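Local coordinates for protein haloalkane dehalogenase (Mycobacterium rhodesiae, PDB 4MJ3) that catalyses the hydrolytic release of halide from haloalkanes, giving the corresponding alcohol, with an alpha/beta hydrolase fold, at residues G46-L51 with I112-V117; I79-F84 with D103-A108; G182-T187 with G279-E284. One frame throughout, in Å; residues are numbered along the deposited sequence.

Interaction 1: residues G46-L51 with I112-V117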
loop_
_atom_site.group_PDB
_atom_site.type_symbol
_atom_site.label_atom_id
_atom_site.label_comp_id
_atom_site.label_asym_id
_atom_site.label_seq_id
_atom_site.Cartn_x
_atom_site.Cartn_y
_atom_site.Cartn_z
ATOM N N GLY A 46 16.454 -12.225 7.989
ATOM C CA GLY A 46 15.172 -12.314 8.668
ATOM C C GLY A 46 14.074 -12.650 7.678
ATOM O O GLY A 46 14.234 -12.417 6.480
ATOM N N GLU A 47 12.974 -13.216 8.163
ATOM C CA GLU A 47 11.798 -13.400 7.296
ATOM C C GLU A 47 11.316 -12.038 6.837
ATOM O O GLU A 47 11.221 -11.098 7.638
ATOM C CB GLU A 47 10.659 -14.107 8.016
ATOM C CG GLU A 47 10.939 -15.559 8.320
ATOM C CD GLU A 47 9.696 -16.282 8.787
ATOM O OE1 GLU A 47 8.801 -16.523 7.967
ATOM O OE2 GLU A 47 9.618 -16.615 9.981
ATOM N N VAL A 48 11.007 -11.942 5.553
ATOM C CA VAL A 48 10.672 -10.666 4.949
ATOM C C VAL A 48 9.222 -10.314 5.236
ATOM O O VAL A 48 8.319 -11.112 4.969
ATOM C CB VAL A 48 10.889 -10.693 3.428
ATOM C CG1 VAL A 48 10.329 -9.431 2.769
ATOM C CG2 VAL A 48 12.361 -10.878 3.091
ATOM N N VAL A 49 9.009 -9.091 5.711
ATOM C CA VAL A 49 7.676 -8.508 5.809
ATOM C C VAL A 49 7.656 -7.330 4.844
ATOM O O VAL A 49 8.408 -6.367 5.024
ATOM C CB VAL A 49 7.385 -8.034 7.229
ATOM C CG1 VAL A 49 5.987 -7.431 7.320
ATOM C CG2 VAL A 49 7.573 -9.190 8.210
ATOM N N LEU A 50 6.828 -7.426 3.821
ATOM C CA LEU A 50 6.744 -6.389 2.789
ATOM C C LEU A 50 5.579 -5.483 3.084
ATOM O O LEU A 50 4.426 -5.931 3.119
ATOM C CB LEU A 50 6.590 -7.026 1.407
ATOM C CG LEU A 50 6.448 -6.050 0.246
ATOM C CD1 LEU A 50 7.674 -5.169 0.093
ATOM C CD2 LEU A 50 6.209 -6.861 -1.010
ATOM N N LEU A 51 5.875 -4.196 3.274
ATOM C CA LEU A 51 4.906 -3.209 3.715
ATOM C C LEU A 51 4.542 -2.287 2.566
ATOM O O LEU A 51 5.374 -1.508 2.112
ATOM C CB LEU A 51 5.502 -2.371 4.852
ATOM C CG LEU A 51 6.048 -3.157 6.051
ATOM C CD1 LEU A 51 6.917 -2.276 6.932
ATOM C CD2 LEU A 51 4.920 -3.768 6.851
ATOM N N ILE A 112 14.798 -6.202 -6.064
ATOM C CA ILE A 112 15.270 -6.300 -4.692
ATOM C C ILE A 112 15.620 -7.753 -4.332
ATOM O O ILE A 112 16.602 -8.003 -3.624
ATOM C CB ILE A 112 14.252 -5.741 -3.686
ATOM C CG1 ILE A 112 14.014 -4.251 -3.958
ATOM C CG2 ILE A 112 14.772 -5.956 -2.274
ATOM C CD1 ILE A 112 12.783 -3.705 -3.301
ATOM N N GLY A 113 14.873 -8.698 -4.890
ATOM C CA GLY A 113 15.163 -10.128 -4.757
ATOM C C GLY A 113 14.498 -10.774 -3.562
ATOM O O GLY A 113 15.066 -11.645 -2.921
ATOM N N LEU A 114 13.288 -10.347 -3.260
ATOM C CA LEU A 114 12.563 -10.843 -2.094
ATOM C C LEU A 114 11.965 -12.231 -2.339
ATOM O O LEU A 114 11.506 -12.521 -3.448
ATOM C CB LEU A 114 11.448 -9.863 -1.724
ATOM C CG LEU A 114 11.868 -8.422 -1.440
ATOM C CD1 LEU A 114 10.659 -7.569 -1.135
ATOM C CD2 LEU A 114 12.858 -8.369 -0.287
ATOM N N ALA A 115 11.991 -13.068 -1.296
ATOM C CA ALA A 115 11.428 -14.422 -1.334
ATOM C C ALA A 115 10.591 -14.699 -0.090
ATOM O O ALA A 115 10.857 -14.132 0.966
ATOM C CB ALA A 115 12.558 -15.452 -1.428
ATOM N N ASP A 116 9.620 -15.609 -0.217
ATOM C CA ASP A 116 8.846 -16.110 0.918
ATOM C C ASP A 116 8.331 -14.948 1.764
ATOM O O ASP A 116 8.526 -14.877 2.977
ATOM C CB ASP A 116 9.687 -17.084 1.755
ATOM C CG ASP A 116 10.117 -18.297 0.963
ATOM O OD1 ASP A 116 9.251 -18.922 0.314
ATOM O OD2 ASP A 116 11.322 -18.624 0.967
ATOM N N VAL A 117 7.630 -14.053 1.084
ATOM C CA VAL A 117 7.252 -12.763 1.625
ATOM C C VAL A 117 5.989 -12.819 2.481
ATOM O O VAL A 117 5.028 -13.499 2.118
ATOM C CB VAL A 117 7.011 -11.789 0.443
ATOM C CG1 VAL A 117 6.423 -10.486 0.906
ATOM C CG2 VAL A 117 8.314 -11.579 -0.299
HETATM O O HOH W 1 9.799 -16.537 5.549
HETATM O O HOH W 2 7.823 -13.791 5.536
HETATM O O HOH W 3 11.251 -14.325 3.837
#

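Interaction 2: residues I79-F84 with D103-A108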
loop_
_atom_site.group_PDB
_atom_site.type_symbol
_atom_site.label_atom_id
_atom_site.label_comp_id
_atom_site.label_asym_id
_atom_site.label_seq_id
_atom_site.Cartn_x
_atom_site.Cartn_y
_atom_site.Cartn_z
ATOM N N ILE A 79 8.141 -0.305 0.131
ATOM C CA ILE A 79 8.463 0.206 -1.200
ATOM C C ILE A 79 7.498 1.336 -1.553
ATOM O O ILE A 79 6.307 1.179 -1.390
ATOM C CB ILE A 79 8.337 -0.928 -2.250
ATOM C CG1 ILE A 79 9.274 -2.089 -1.909
ATOM C CG2 ILE A 79 8.609 -0.394 -3.656
ATOM C CD1 ILE A 79 9.132 -3.292 -2.811
ATOM N N ASP A 80 8.024 2.441 -2.074
ATOM C CA ASP A 80 7.196 3.541 -2.542
ATOM C C ASP A 80 6.691 3.301 -3.974
ATOM O O ASP A 80 7.465 3.081 -4.899
ATOM C CB ASP A 80 7.959 4.868 -2.537
ATOM C CG ASP A 80 8.271 5.393 -1.140
ATOM O OD1 ASP A 80 7.686 4.923 -0.118
ATOM O OD2 ASP A 80 9.149 6.288 -1.064
ATOM N N LEU A 81 5.388 3.380 -4.146
ATOM C CA LEU A 81 4.773 3.276 -5.473
ATOM C C LEU A 81 5.298 4.376 -6.391
ATOM O O LEU A 81 5.575 5.474 -5.952
ATOM C CB LEU A 81 3.259 3.394 -5.350
ATOM C CG LEU A 81 2.517 2.288 -4.588
ATOM C CD1 LEU A 81 1.095 2.708 -4.263
ATOM C CD2 LEU A 81 2.525 1.011 -5.386
ATOM N N VAL A 82 5.356 4.068 -7.683
ATOM C CA VAL A 82 5.665 5.066 -8.700
ATOM C C VAL A 82 4.616 6.162 -8.549
ATOM O O VAL A 82 3.428 5.886 -8.454
ATOM C CB VAL A 82 5.648 4.437 -10.109
ATOM C CG1 VAL A 82 5.757 5.497 -11.189
ATOM C CG2 VAL A 82 6.796 3.429 -10.256
ATOM N N GLY A 83 5.067 7.417 -8.571
ATOM C CA GLY A 83 4.182 8.551 -8.342
ATOM C C GLY A 83 4.189 9.065 -6.906
ATOM O O GLY A 83 3.579 10.111 -6.642
ATOM N N PHE A 84 4.876 8.367 -5.991
ATOM C CA PHE A 84 4.741 8.628 -4.542
ATOM C C PHE A 84 6.071 8.608 -3.817
ATOM O O PHE A 84 7.050 8.048 -4.314
ATOM C CB PHE A 84 3.769 7.585 -3.941
ATOM C CG PHE A 84 2.399 7.676 -4.538
ATOM C CD1 PHE A 84 2.112 7.025 -5.725
ATOM C CD2 PHE A 84 1.432 8.516 -3.978
ATOM C CE1 PHE A 84 0.890 7.194 -6.348
ATOM C CE2 PHE A 84 0.198 8.679 -4.603
ATOM C CZ PHE A 84 -0.066 7.999 -5.772
ATOM N N ASP A 103 2.818 -3.965 -12.613
ATOM C CA ASP A 103 4.070 -4.330 -13.283
ATOM C C ASP A 103 5.279 -3.646 -12.624
ATOM O O ASP A 103 6.358 -4.261 -12.440
ATOM C CB ASP A 103 4.019 -4.014 -14.782
ATOM C CG ASP A 103 3.062 -4.937 -15.553
ATOM O OD1 ASP A 103 2.724 -6.023 -15.036
ATOM O OD2 ASP A 103 2.614 -4.543 -16.645
ATOM N N TRP A 104 5.117 -2.385 -12.270
ATOM C CA TRP A 104 6.203 -1.649 -11.602
ATOM C C TRP A 104 6.530 -2.242 -10.237
ATOM O O TRP A 104 7.696 -2.477 -9.905
ATOM C CB TRP A 104 5.836 -0.173 -11.438
ATOM C CG TRP A 104 5.847 0.626 -12.693
ATOM C CD1 TRP A 104 6.700 0.502 -13.743
ATOM C CD2 TRP A 104 4.972 1.720 -13.004
ATOM N NE1 TRP A 104 6.418 1.468 -14.693
ATOM C CE2 TRP A 104 5.371 2.232 -14.262
ATOM C CE3 TRP A 104 3.926 2.346 -12.322
ATOM C CZ2 TRP A 104 4.731 3.321 -14.864
ATOM C CZ3 TRP A 104 3.297 3.432 -12.910
ATOM C CH2 TRP A 104 3.685 3.894 -14.185
HETATM N N MSE A 105 5.508 -2.547 -9.451
HETATM C CA MSE A 105 5.741 -3.127 -8.126
HETATM C C MSE A 105 6.362 -4.512 -8.201
HETATM O O MSE A 105 7.276 -4.830 -7.420
HETATM C CB MSE A 105 4.439 -3.139 -7.322
HETATM C CG MSE A 105 4.581 -3.748 -5.933
HETATM SE SE MSE A 105 5.971 -2.867 -4.830
HETATM C CE MSE A 105 5.112 -1.146 -4.513
ATOM N N TRP A 106 5.874 -5.351 -9.114
ATOM C CA TRP A 106 6.458 -6.671 -9.292
ATOM C C TRP A 106 7.918 -6.548 -9.692
ATOM O O TRP A 106 8.755 -7.246 -9.139
ATOM C CB TRP A 106 5.699 -7.516 -10.314
ATOM C CG TRP A 106 6.233 -8.883 -10.399
ATOM C CD1 TRP A 106 6.822 -9.457 -11.479
ATOM C CD2 TRP A 106 6.271 -9.868 -9.348
ATOM N NE1 TRP A 106 7.201 -10.736 -11.177
ATOM C CE2 TRP A 106 6.881 -11.018 -9.883
ATOM C CE3 TRP A 106 5.837 -9.894 -8.027
ATOM C CZ2 TRP A 106 7.072 -12.177 -9.138
ATOM C CZ3 TRP A 106 6.023 -11.056 -7.285
ATOM C CH2 TRP A 106 6.634 -12.167 -7.832
ATOM N N ALA A 107 8.221 -5.639 -10.621
ATOM C CA ALA A 107 9.605 -5.431 -11.035
ATOM C C ALA A 107 10.505 -5.007 -9.870
ATOM O O ALA A 107 11.632 -5.482 -9.765
ATOM C CB ALA A 107 9.677 -4.426 -12.152
ATOM N N ALA A 108 9.994 -4.147 -8.993
ATOM C CA ALA A 108 10.719 -3.741 -7.791
ATOM C C ALA A 108 11.003 -4.908 -6.850
ATOM O O ALA A 108 12.146 -5.120 -6.414
ATOM C CB ALA A 108 9.964 -2.663 -7.050
#

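Interaction 3: residues G182-T187 with G279-E284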
loop_
_atom_site.group_PDB
_atom_site.type_symbol
_atom_site.label_atom_id
_atom_site.label_comp_id
_atom_site.label_asym_id
_atom_site.label_seq_id
_atom_site.Cartn_x
_atom_site.Cartn_y
_atom_site.Cartn_z
ATOM N N GLY A 182 -7.197 13.411 7.383
ATOM C CA GLY A 182 -8.622 13.212 7.181
ATOM C C GLY A 182 -9.064 11.794 7.447
ATOM O O GLY A 182 -10.168 11.579 7.946
ATOM N N GLY A 183 -8.188 10.827 7.142
ATOM C CA GLY A 183 -8.490 9.424 7.301
ATOM C C GLY A 183 -7.888 8.778 8.527
ATOM O O GLY A 183 -7.773 7.538 8.582
ATOM N N SER A 184 -7.469 9.612 9.494
ATOM C CA SER A 184 -6.907 9.151 10.761
ATOM C C SER A 184 -7.780 9.690 11.904
ATOM O O SER A 184 -8.330 10.812 11.799
ATOM C CB SER A 184 -5.471 9.660 10.920
ATOM O OG SER A 184 -4.616 9.264 9.853
ATOM N N LEU A 185 -7.938 8.912 12.971
ATOM C CA LEU A 185 -8.607 9.412 14.186
ATOM C C LEU A 185 -7.705 10.313 15.013
ATOM O O LEU A 185 -8.182 11.243 15.662
ATOM C CB LEU A 185 -9.072 8.269 15.070
ATOM C CG LEU A 185 -10.068 7.299 14.476
ATOM C CD1 LEU A 185 -10.548 6.324 15.548
ATOM C CD2 LEU A 185 -11.251 8.024 13.848
ATOM N N SER A 186 -6.404 10.062 14.985
ATOM C CA SER A 186 -5.489 10.910 15.721
ATOM C C SER A 186 -5.300 12.228 14.959
ATOM O O SER A 186 -5.535 12.297 13.764
ATOM C CB SER A 186 -4.164 10.180 15.985
ATOM O OG SER A 186 -3.550 9.782 14.820
ATOM N N THR A 187 -4.916 13.285 15.665
ATOM C CA THR A 187 -4.577 14.541 15.010
ATOM C C THR A 187 -3.109 14.506 14.627
ATOM O O THR A 187 -2.235 14.475 15.499
ATOM C CB THR A 187 -4.854 15.755 15.913
ATOM O OG1 THR A 187 -6.234 15.796 16.252
ATOM C CG2 THR A 187 -4.480 17.047 15.189
ATOM N N GLY A 279 -8.593 4.728 12.221
ATOM C CA GLY A 279 -9.280 5.065 10.978
ATOM C C GLY A 279 -8.693 4.341 9.789
ATOM O O GLY A 279 -7.986 3.335 9.916
ATOM N N HIS A 280 -8.975 4.863 8.599
ATOM C CA HIS A 280 -8.459 4.288 7.373
ATOM C C HIS A 280 -6.943 4.081 7.380
ATOM O O HIS A 280 -6.449 3.001 7.064
ATOM C CB HIS A 280 -8.843 5.187 6.207
ATOM C CG HIS A 280 -8.395 4.671 4.888
ATOM N ND1 HIS A 280 -8.901 3.519 4.329
ATOM C CD2 HIS A 280 -7.483 5.150 4.004
ATOM C CE1 HIS A 280 -8.313 3.304 3.166
ATOM N NE2 HIS A 280 -7.438 4.269 2.956
ATOM N N PHE A 281 -6.205 5.124 7.757
ATOM C CA PHE A 281 -4.749 5.074 7.840
ATOM C C PHE A 281 -4.363 4.539 9.206
ATOM O O PHE A 281 -3.810 5.241 10.056
ATOM C CB PHE A 281 -4.135 6.446 7.560
ATOM C CG PHE A 281 -4.392 6.928 6.173
ATOM C CD1 PHE A 281 -3.648 6.433 5.107
ATOM C CD2 PHE A 281 -5.388 7.826 5.916
ATOM C CE1 PHE A 281 -3.877 6.841 3.809
ATOM C CE2 PHE A 281 -5.647 8.246 4.617
ATOM C CZ PHE A 281 -4.874 7.769 3.563
ATOM N N LEU A 282 -4.671 3.257 9.407
ATOM C CA LEU A 282 -4.574 2.671 10.737
ATOM C C LEU A 282 -3.126 2.621 11.253
ATOM O O LEU A 282 -2.907 2.539 12.457
ATOM C CB LEU A 282 -5.215 1.284 10.776
ATOM C CG LEU A 282 -4.471 0.071 10.219
ATOM C CD1 LEU A 282 -5.271 -1.184 10.567
ATOM C CD2 LEU A 282 -4.289 0.156 8.705
ATOM N N GLN A 283 -2.167 2.674 10.337
ATOM C CA GLN A 283 -0.751 2.668 10.700
ATOM C C GLN A 283 -0.358 3.949 11.436
ATOM O O GLN A 283 0.615 3.944 12.189
ATOM C CB GLN A 283 0.146 2.486 9.469
ATOM C CG GLN A 283 -0.269 1.354 8.534
ATOM C CD GLN A 283 -1.120 1.824 7.372
ATOM O OE1 GLN A 283 -2.006 2.671 7.536
ATOM N NE2 GLN A 283 -0.870 1.267 6.188
ATOM N N GLU A 284 -1.088 5.037 11.216
ATOM C CA GLU A 284 -0.873 6.292 11.947
ATOM C C GLU A 284 -1.467 6.263 13.333
ATOM O O GLU A 284 -0.877 6.789 14.265
ATOM C CB GLU A 284 -1.490 7.498 11.241
ATOM C CG GLU A 284 -0.705 8.017 10.070
ATOM C CD GLU A 284 0.654 8.606 10.422
ATOM O OE1 GLU A 284 0.967 8.956 11.592
ATOM O OE2 GLU A 284 1.455 8.677 9.488
#

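Interaction 1: residues G46-L51 with I112-V117
Strand 48-52 meets the loop that carries the chain from helix 98-112 to strand 117-121, the backbones coming closest at Val48 and Val117, whose CA atoms are 5.2 Å apart. Gly113, with a positive phi of 90°, breaks the helix and turns the chain back toward the sheet. Val48 CG1, anti to its own backbone N, meets Leu114 CD2 at 4.1 Å, the two side chains crossing at about a right angle. Two residues on, the methylene Leu50 CB lies 3.5 Å from Val117 CG1, while Leu50 CD1 reaches Leu114 CD1, so Leu114 spreads one methyl to each strand residue. At the outer end the backbones are joined through water. Water 3 accepts from Val48 N and donates to Ala115 O; water 2 links Val48 O, 2.8 Å away, with Asp116 O. Water 1 sits 2.6 Å from Glu47 OE1, which also forms a salt bridge with Arg142, and only weakly reaches Asp116 O. Direct backbone pairing of Val48 and Leu50 is with Thr118, in the neighbouring parallel strand. The chemistry thus divides into a buried aliphatic patch and a water-bridged edge of backbone N and O atoms, where strand 48-52 begins beside the loop leading into strand 117-121.

Interaction 2: residues I79-F84 with D103-A108
Met105, a selenomethionine, reaches both Ile79 and Leu81 in this buried contact. Its CG is anti to the backbone N (chi1 179°), but the chain then bends at both chi2 and chi3, curling SE and CE back toward the loop. CE ends 3.7 Å from Ile79 CG2 and 3.5 Å from Leu81 CD2, the latter a tight carbon pair. SE rests against the tips of both branches of Ile79, 3.8 Å from CD1 and CG2. Leu81, its CG anti to the carbonyl carbon, brings in CD2 and crosses Met105 at about a right angle. One turn after Trp104, Ala108 CB lies 4.3 Å from Ile79 CG2. Strand 75-79 ends here and the chain later returns through helix 98-112 to parallel strand 117-121: a beta-alpha-beta crossover of the alpha/beta hydrolase fold, the helix packing on the last residue of strand 75-79 and the following loop. A type II turn from Leu81 to Phe84 brings Val82 over Trp104. Val82 CG1, anti to the backbone N (chi1 171°), makes a CH-pi contact 3.9 Å from the centroid of the Trp104 six-membered ring, 19° off the normal. Trp104 CG is anti to its carbonyl carbon, and the two side chains cross at about a right angle. Val82 CG2 lies 3.4 Å above the same indole plane, nearer the rim. The hydrogen bond from Trp104 NE1 to Ser28 O helps fix the indole's rotation.

Interaction 3: residues G182-T187 with G279-E284
One direct hydrogen bond joins the segments: Phe281 N donates to Gly183 O over 3.0 Å, nearly straight at 173°, with the donor 32° above the carbonyl plane. His280 N is also close to Gly183 O, at 2.9 Å, but its N-H points poorly and makes no bond. The same carbonyl therefore faces two successive amides and is gripped by one. Phe281 is the centre of an inverse gamma turn at the N-cap position, and Glu284 N bonds back to Phe281 O as helix 282-300 begins.

Van der Waals contact is close at two glycines: lacking a CB, Gly183 clears Phe281 CD2 and Gly279 clears Gly183 O, either of which a CB would run into. The CA atoms of Ser184 and Gly279 are only 4.7 Å apart, and Leu185 CG lies 3.7 Å from Gly279 N. The Phe281 ring, its CG anti to the carbonyl carbon, has Gly183 CA at its edge in plane and His280 CD2 over the centre of one face, 3.6 Å above it. Ser184 OG, hydrogen-bonded to Val180 O, touches Phe281 CB at 3.7 Å and also Glu284 CB.

Polar bonds to residues outside the contact hold both segments. Asp285 OD2 accepts from both Leu185 N and Gly279 N, one from each segment, and its OD1 pairs with Ser186 OG; Glu284 OE2 makes a salt bridge with Arg63 and a hydrogen bond with Tyr196 OH. His280, with CG anti to N, bonds Asp250 through ND1 and Asp123 through NE2, consistent with the Asp-His-Asp catalytic triad of haloalkane dehalogenases.

In the fold, the loop between helices 176-182 and 190-197 belongs to the helical cap inserted between strands 140-145 and 242-244, and it lies against the start of helix 282-300 of the main domain.

Overall arrangement
Interactions 1 and 2 have centres 15 Å apart, and their apolar side chains meet at Ile79 CD1, which packs 3.7 Å from Ile112 CD1 and 3.8 Å from Leu50 CD1. Both belong to the same crossover: interaction 2 packs helix 98-112 against the end of strand 75-79 and its following loop, interaction 1 receives it on the way to strand 117-121. That strand leads to Asp123, the probable nucleophile, which bonds His280 in interaction 3. Interaction 3 stands apart, with its centre 26 Å from that of interaction 1 and 23 Å from that of interaction 2; nearest atoms are about 7 and 10 Å away. It ties the cap to the loop of the probable catalytic histidine, His280.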